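Local coordinates for Lin1840 protein (Listeria innocua serovar 6a, PDB 4ZOC) that hydrolyses beta-1,2-linked gluco-oligosaccharides as a glycoside hydrolase family 3 beta-glucosidase, serving beta-1,2-glucan metabolism in this bacterium, at the interface of chains A and B. Residues are numbered along the deposited sequence; one frame, centred on the assembly and turned at random. Chains: chain A/B, Lin1840 protein.

Contact 1: the interface of chains A and B. Residues chain A 469, 471-475; chain B 582-584, 586, 588.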
ATOM      1  N   GLU A 469     -20.747 -10.069   9.521  1.00  6.31           N
ATOM      2  CA  GLU A 469     -20.992  -9.160   8.379  1.00  7.55           C
ATOM      3  C   GLU A 469     -20.013  -7.972   8.316  1.00  7.48           C
ATOM      4  O   GLU A 469     -20.004  -7.208   7.367  1.00  8.94           O
ATOM      5  CB  GLU A 469     -22.415  -8.593   8.455  1.00 10.33           C
ATOM      6  CG  GLU A 469     -22.651  -7.724   9.651  1.00 14.38           C
ATOM      7  CD  GLU A 469     -24.051  -7.126   9.719  1.00 22.52           C
ATOM      8  OE1 GLU A 469     -24.994  -7.850   9.918  1.00 34.81           O
ATOM      9  OE2 GLU A 469     -24.243  -5.941   9.566  1.00 31.75           O
ATOM     10  N   GLY A 471     -16.934  -8.492   7.997  1.00  7.72           N
ATOM     11  CA  GLY A 471     -15.927  -9.044   7.120  1.00  6.58           C
ATOM     12  C   GLY A 471     -16.600  -9.803   5.997  1.00  6.56           C
ATOM     13  O   GLY A 471     -17.791  -9.633   5.721  1.00  8.14           O
ATOM     14  N   GLY A 472     -15.821 -10.630   5.348  1.00  5.77           N
ATOM     15  CA  GLY A 472     -16.257 -11.273   4.126  1.00  6.17           C
ATOM     16  C   GLY A 472     -16.257 -10.309   2.948  1.00  6.28           C
ATOM     17  O   GLY A 472     -15.642  -9.246   2.980  1.00  6.59           O
ATOM     18  N   GLU A 473     -16.881 -10.717   1.840  1.00  6.04           N
ATOM     19  CA  GLU A 473     -16.900  -9.852   0.699  1.00  6.04           C
ATOM     20  C   GLU A 473     -17.599  -8.466   0.965  1.00  7.40           C
ATOM     21  O   GLU A 473     -18.703  -8.409   1.502  1.00  7.40           O
ATOM     22  CB  GLU A 473     -17.531 -10.542  -0.495  1.00  7.00           C
ATOM     23  CG  GLU A 473     -17.591  -9.671  -1.774  1.00  7.11           C
ATOM     24  CD  GLU A 473     -18.288 -10.373  -2.954  1.00  8.86           C
ATOM     25  OE1 GLU A 473     -18.607 -11.612  -2.814  1.00  9.25           O
ATOM     26  OE2 GLU A 473     -18.541  -9.712  -4.004  1.00 10.06           O
ATOM     27  N   ALA A 474     -16.924  -7.369   0.579  1.00  6.02           N
ATOM     28  CA  ALA A 474     -17.475  -6.013   0.724  1.00  7.75           C
ATOM     29  C   ALA A 474     -17.727  -5.658   2.187  1.00  7.83           C
ATOM     30  O   ALA A 474     -18.646  -4.876   2.528  1.00  9.94           O
ATOM     31  CB  ALA A 474     -18.716  -5.803  -0.149  1.00  9.85           C
ATOM     32  N   GLY A 475     -16.871  -6.202   3.027  1.00 10.20           N
ATOM     33  CA  GLY A 475     -16.786  -5.897   4.455  1.00  6.60           C
ATOM     34  C   GLY A 475     -15.420  -5.292   4.804  1.00  7.08           C
ATOM     35  O   GLY A 475     -14.665  -5.852   5.576  1.00  7.27           O
TER
ATOM     36  N   ARG B 582     -24.573  -3.301  -0.554  1.00 12.25           N
ATOM     37  CA  ARG B 582     -23.443  -4.003   0.040  1.00 11.81           C
ATOM     38  C   ARG B 582     -22.321  -4.265  -0.966  1.00  9.60           C
ATOM     39  O   ARG B 582     -21.183  -3.909  -0.745  1.00 10.39           O
ATOM     40  CB  ARG B 582     -23.937  -5.308   0.714  1.00 14.72           C
ATOM     41  CG  ARG B 582     -22.835  -6.289   1.134  1.00 18.88           C
ATOM     42  CD  ARG B 582     -22.068  -5.855   2.335  1.00 15.82           C
ATOM     43  NE  ARG B 582     -21.070  -6.873   2.754  1.00 15.66           N
ATOM     44  CZ  ARG B 582     -20.675  -7.060   4.016  1.00 11.33           C
ATOM     45  NH1 ARG B 582     -19.679  -7.886   4.304  1.00  9.33           N
ATOM     46  NH2 ARG B 582     -21.257  -6.384   5.008  1.00 15.06           N
ATOM     47  N   TYR B 583     -22.657  -4.798  -2.128  1.00 10.20           N
ATOM     48  CA  TYR B 583     -21.681  -5.383  -3.016  1.00  9.66           C
ATOM     49  C   TYR B 583     -21.106  -4.322  -3.995  1.00  9.84           C
ATOM     50  O   TYR B 583     -21.110  -4.465  -5.252  1.00 11.90           O
ATOM     51  CB  TYR B 583     -22.265  -6.658  -3.663  1.00 10.12           C
ATOM     52  CG  TYR B 583     -22.430  -7.704  -2.592  1.00 10.37           C
ATOM     53  CD1 TYR B 583     -21.308  -8.345  -2.040  1.00 12.16           C
ATOM     54  CD2 TYR B 583     -23.677  -8.073  -2.112  1.00 12.00           C
ATOM     55  CE1 TYR B 583     -21.435  -9.275  -1.043  1.00 13.48           C
ATOM     56  CE2 TYR B 583     -23.830  -8.992  -1.047  1.00 12.29           C
ATOM     57  CZ  TYR B 583     -22.726  -9.618  -0.574  1.00 15.09           C
ATOM     58  OH  TYR B 583     -22.851 -10.504   0.480  1.00 15.79           O
ATOM     59  N   VAL B 584     -20.556  -3.253  -3.440  1.00  8.71           N
ATOM     60  CA  VAL B 584     -19.849  -2.203  -4.253  1.00  9.78           C
ATOM     61  C   VAL B 584     -18.604  -1.780  -3.508  1.00  8.14           C
ATOM     62  O   VAL B 584     -18.490  -2.049  -2.339  1.00  8.31           O
ATOM     63  CB  VAL B 584     -20.700  -0.907  -4.555  1.00 12.28           C
ATOM     64  CG1 VAL B 584     -21.973  -1.243  -5.332  1.00 12.83           C
ATOM     65  CG2 VAL B 584     -21.035  -0.104  -3.317  1.00 14.15           C
ATOM     66  N   HIS B 586     -16.636   0.014  -1.242  1.00  7.60           N
ATOM     67  CA  HIS B 586     -16.832   0.952  -0.166  1.00  7.95           C
ATOM     68  C   HIS B 586     -16.280   0.394   1.120  1.00  7.65           C
ATOM     69  O   HIS B 586     -15.944  -0.796   1.174  1.00  7.15           O
ATOM     70  CB  HIS B 586     -18.317   1.248  -0.017  1.00  8.74           C
ATOM     71  CG  HIS B 586     -19.094   0.155   0.656  1.00  9.17           C
ATOM     72  ND1 HIS B 586     -19.304  -1.056   0.092  1.00 12.79           N
ATOM     73  CD2 HIS B 586     -19.756   0.129   1.857  1.00 10.83           C
ATOM     74  CE1 HIS B 586     -20.016  -1.822   0.919  1.00 11.08           C
ATOM     75  NE2 HIS B 586     -20.313  -1.111   1.993  1.00 13.18           N
ATOM     76  N   LEU B 588     -17.182  -0.071   5.295  1.00  7.66           N
ATOM     77  CA  LEU B 588     -18.312  -0.126   6.226  1.00  8.37           C
ATOM     78  C   LEU B 588     -18.315   1.064   7.159  1.00  8.48           C
ATOM     79  O   LEU B 588     -19.389   1.495   7.610  1.00 11.23           O
ATOM     80  CB  LEU B 588     -18.304  -1.421   7.043  1.00  8.18           C
ATOM     81  CG  LEU B 588     -18.389  -2.760   6.353  1.00  8.68           C
ATOM     82  CD1 LEU B 588     -18.278  -3.874   7.358  1.00  9.40           C
ATOM     83  CD2 LEU B 588     -19.631  -2.875   5.507  1.00 10.91           C
TER
HETATM   84  O   HOH W   1     -20.830 -10.154   2.238  1.00 16.49           O

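Contact 2: the interface of chains A and B. Residues chain A 560-562, 564; chain B 200-201.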
ATOM      1  N   GLN A 560       0.235   0.794  10.688  1.00  5.68           N
ATOM      2  CA  GLN A 560       1.379  -0.067  10.442  1.00  6.35           C
ATOM      3  C   GLN A 560       1.199  -0.926   9.161  1.00  5.57           C
ATOM      4  O   GLN A 560       2.117  -1.561   8.670  1.00  5.27           O
ATOM      5  CB  GLN A 560       1.610  -0.963  11.655  1.00  7.62           C
ATOM      6  CG  GLN A 560       3.044  -1.541  11.665  1.00  6.05           C
ATOM      7  CD  GLN A 560       3.314  -2.474  12.848  1.00  6.82           C
ATOM      8  OE1 GLN A 560       2.457  -3.284  13.248  1.00  6.69           O
ATOM      9  NE2 GLN A 560       4.464  -2.273  13.500  1.00  6.98           N
ATOM     10  N   ILE A 561      -0.017  -1.019   8.671  1.00  6.22           N
ATOM     11  CA  ILE A 561      -0.345  -1.867   7.510  1.00  5.73           C
ATOM     12  C   ILE A 561       0.283  -1.362   6.187  1.00  5.87           C
ATOM     13  O   ILE A 561       0.171  -0.164   5.868  1.00  6.75           O
ATOM     14  CB  ILE A 561      -1.861  -1.993   7.369  1.00  6.00           C
ATOM     15  CG1 ILE A 561      -2.458  -2.738   8.567  1.00  6.33           C
ATOM     16  CG2 ILE A 561      -2.184  -2.730   6.070  1.00  7.01           C
ATOM     17  CD1 ILE A 561      -3.979  -2.674   8.585  1.00  6.84           C
ATOM     18  N   PRO A 562       0.923  -2.244   5.408  1.00  6.35           N
ATOM     19  CA  PRO A 562       1.062  -3.673   5.675  1.00  6.81           C
ATOM     20  C   PRO A 562       2.321  -4.007   6.430  1.00  7.85           C
ATOM     21  O   PRO A 562       3.405  -3.382   6.172  1.00  8.07           O
ATOM     22  CB  PRO A 562       1.246  -4.273   4.281  1.00  6.92           C
ATOM     23  CG  PRO A 562       1.901  -3.189   3.474  1.00  6.78           C
ATOM     24  CD  PRO A 562       1.201  -1.947   3.971  1.00  5.98           C
ATOM     25  N   TYR A 564       4.390  -7.603   7.784  1.00  5.77           N
ATOM     26  CA  TYR A 564       4.422  -9.018   7.515  1.00  6.88           C
ATOM     27  C   TYR A 564       5.826  -9.550   7.769  1.00  7.86           C
ATOM     28  O   TYR A 564       6.800  -8.747   7.719  1.00  8.12           O
ATOM     29  CB  TYR A 564       3.882  -9.282   6.073  1.00  6.83           C
ATOM     30  CG  TYR A 564       4.517  -8.455   4.999  1.00  6.62           C
ATOM     31  CD1 TYR A 564       5.670  -8.885   4.374  1.00  7.57           C
ATOM     32  CD2 TYR A 564       4.036  -7.212   4.647  1.00  6.82           C
ATOM     33  CE1 TYR A 564       6.277  -8.150   3.366  1.00 10.00           C
ATOM     34  CE2 TYR A 564       4.654  -6.449   3.657  1.00  9.09           C
ATOM     35  CZ  TYR A 564       5.747  -6.915   2.999  1.00  9.52           C
ATOM     36  OH  TYR A 564       6.358  -6.150   2.089  1.00  9.99           O
TER
ATOM     37  N   GLU B 200       6.547   1.666   1.457  1.00  9.20           N
ATOM     38  CA  GLU B 200       5.455   0.869   1.994  1.00  8.56           C
ATOM     39  C   GLU B 200       5.142   1.207   3.478  1.00  7.39           C
ATOM     40  O   GLU B 200       6.052   1.384   4.299  1.00  7.49           O
ATOM     41  CB  GLU B 200       5.808  -0.606   1.856  1.00 11.22           C
ATOM     42  CG  GLU B 200       4.664  -1.575   1.911  1.00 16.02           C
ATOM     43  CD  GLU B 200       5.084  -2.948   1.421  1.00 15.55           C
ATOM     44  OE1 GLU B 200       5.664  -3.601   2.271  1.00 14.27           O
ATOM     45  OE2 GLU B 200       4.931  -3.289   0.203  1.00 19.86           O
ATOM     46  N   ALA B 201       3.848   1.317   3.764  1.00  7.65           N
ATOM     47  CA  ALA B 201       3.304   1.665   5.078  1.00  7.58           C
ATOM     48  C   ALA B 201       3.775   3.016   5.615  1.00  7.94           C
ATOM     49  O   ALA B 201       3.776   3.259   6.790  1.00  7.97           O
ATOM     50  CB  ALA B 201       3.594   0.523   6.030  1.00  9.00           C
TER

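Contact 1: the interface of chains A and B
B:Arg582 reaches across to the end of the 3-10 helix 468-470 and the loop A:Gly471 to A:Gly475 after it, in the C-terminal domain of this family 3 glycoside hydrolase. The loop holds A:Glu473, a glucose-pocket residue and probably the general acid/base of the family.

Hydrogen bonds run from the guanidinium of B:Arg582 to backbone carbonyls. B:Arg582 NH2 gives the shorter bond to A:Glu469 O (2.8 Å, 159° at the hydrogen), in the carbonyl plane; B:Arg582 NH1 adds a more bent one to the same oxygen at 3.2 Å. From its other side the group grips A:Glu473 O through B:Arg582 NE (3.1 Å) and B:Arg582 NH1 (3.0 Å), so each carbonyl takes two N-H donors. Both oxygens lie at the guanidinium edge, which should fix the rotation of the group and suit its positive charge. CG is anti to the backbone N (chi1 168°), and a bend at chi2 (74°) swings the arm toward the loop. A water bonded to A:Glu473 O (2.8 Å) and to B:Tyr583 OH (2.7 Å) links the phenol to the same carbonyl.

Over one face of the guanidinium sits A:Ala474 O, above the plane, where no N-H points at it.

In the packing contacts, the B:Tyr583 ring lies over B:Arg582 CG with its centre. A:Glu473 CG lies at the ring edge, in its plane, while the carboxylate rises from the plane by CD1 (A:Glu473 CD to B:Tyr583 CD1 3.8 Å). The two side chains cross at about a right angle, the extended glutamate passing the ring rim. B:Leu588 CD1 rests on A:Gly475 CA at 3.8 Å, flanking the arginine. Within chain B, B:His586 ND1 donates to B:Val584 O, tying its imidazole to its own loop.

Contact 2: the interface of chains A and B
The loop A:Ile561 to A:Tyr564, just after the 3-10 helix 558-560, meets B:Glu200 and B:Ala201 at the start of the 3-10 helix 200-202. Both segments belong to the family 3 glycoside hydrolase fold, the first within its C-terminal domain and the second within its N-terminal TIM-barrel domain.

The polar link is tip to tip. The phenol of A:Tyr564 donates from OH to B:Glu200 OE1 at 2.6 Å, a short bond that uses the syn lone pair of the carboxylate, on the side of OE2. B:Glu200 OE2 itself stays at 3.7 Å from A:Tyr564 OH. Ring and carboxylate planes are turned 60° apart, and B:Glu200 OE1 also comes near A:Tyr564 CE2 (3.3 Å). A:Tyr564 CG lies between the backbone N and the carbonyl carbon (chi1 51°), a placing that sends the ring out from its loop with the hydroxyl foremost. The glutamate comes to meet it as an extended arm, its CG anti to the backbone N (chi1 -160°). A donor on OE1 would be expected to favour the ionised carboxylate.

Alongside that bond, the aliphatic part of the glutamate packs on A:Pro562, whose ring follows a cis peptide bond. B:Glu200 CG touches A:Pro562 CG at 3.6 Å, and the carboxylate carbon CD lies a little further from the same atom, so the proline may help to hold the arm.

B:Ala201, in a left-handed backbone conformation, points its methyl group at the chain leading into the proline. B:Ala201 CB approaches A:Ile561 O (3.5 Å) and A:Gln560 O (3.7 Å), and lies 4.0 Å from A:Pro562 CD. These are van der Waals contacts, in which the methyl caps the two carbonyl oxygens and the proline CD from one side.

The C-alpha centres of contact 1 and contact 2 lie about 22 Å apart, and no residue is shared. The chain is nevertheless common ground: residues 561-564 of contact 2 and 582-588 of contact 1 belong to one stretch without helix or strand, between the 3-10 helix 558-560 and strand 607-611. Because the interface is two-fold symmetric, each subunit offers this stretch to its mate and receives the mate's. Contact 1 brings it from chain B to A's pocket-side helix end and loop, contact 2 from chain A to B's N-terminal domain. Pairing may therefore steady the active-site loop, if this dimer forms in solution.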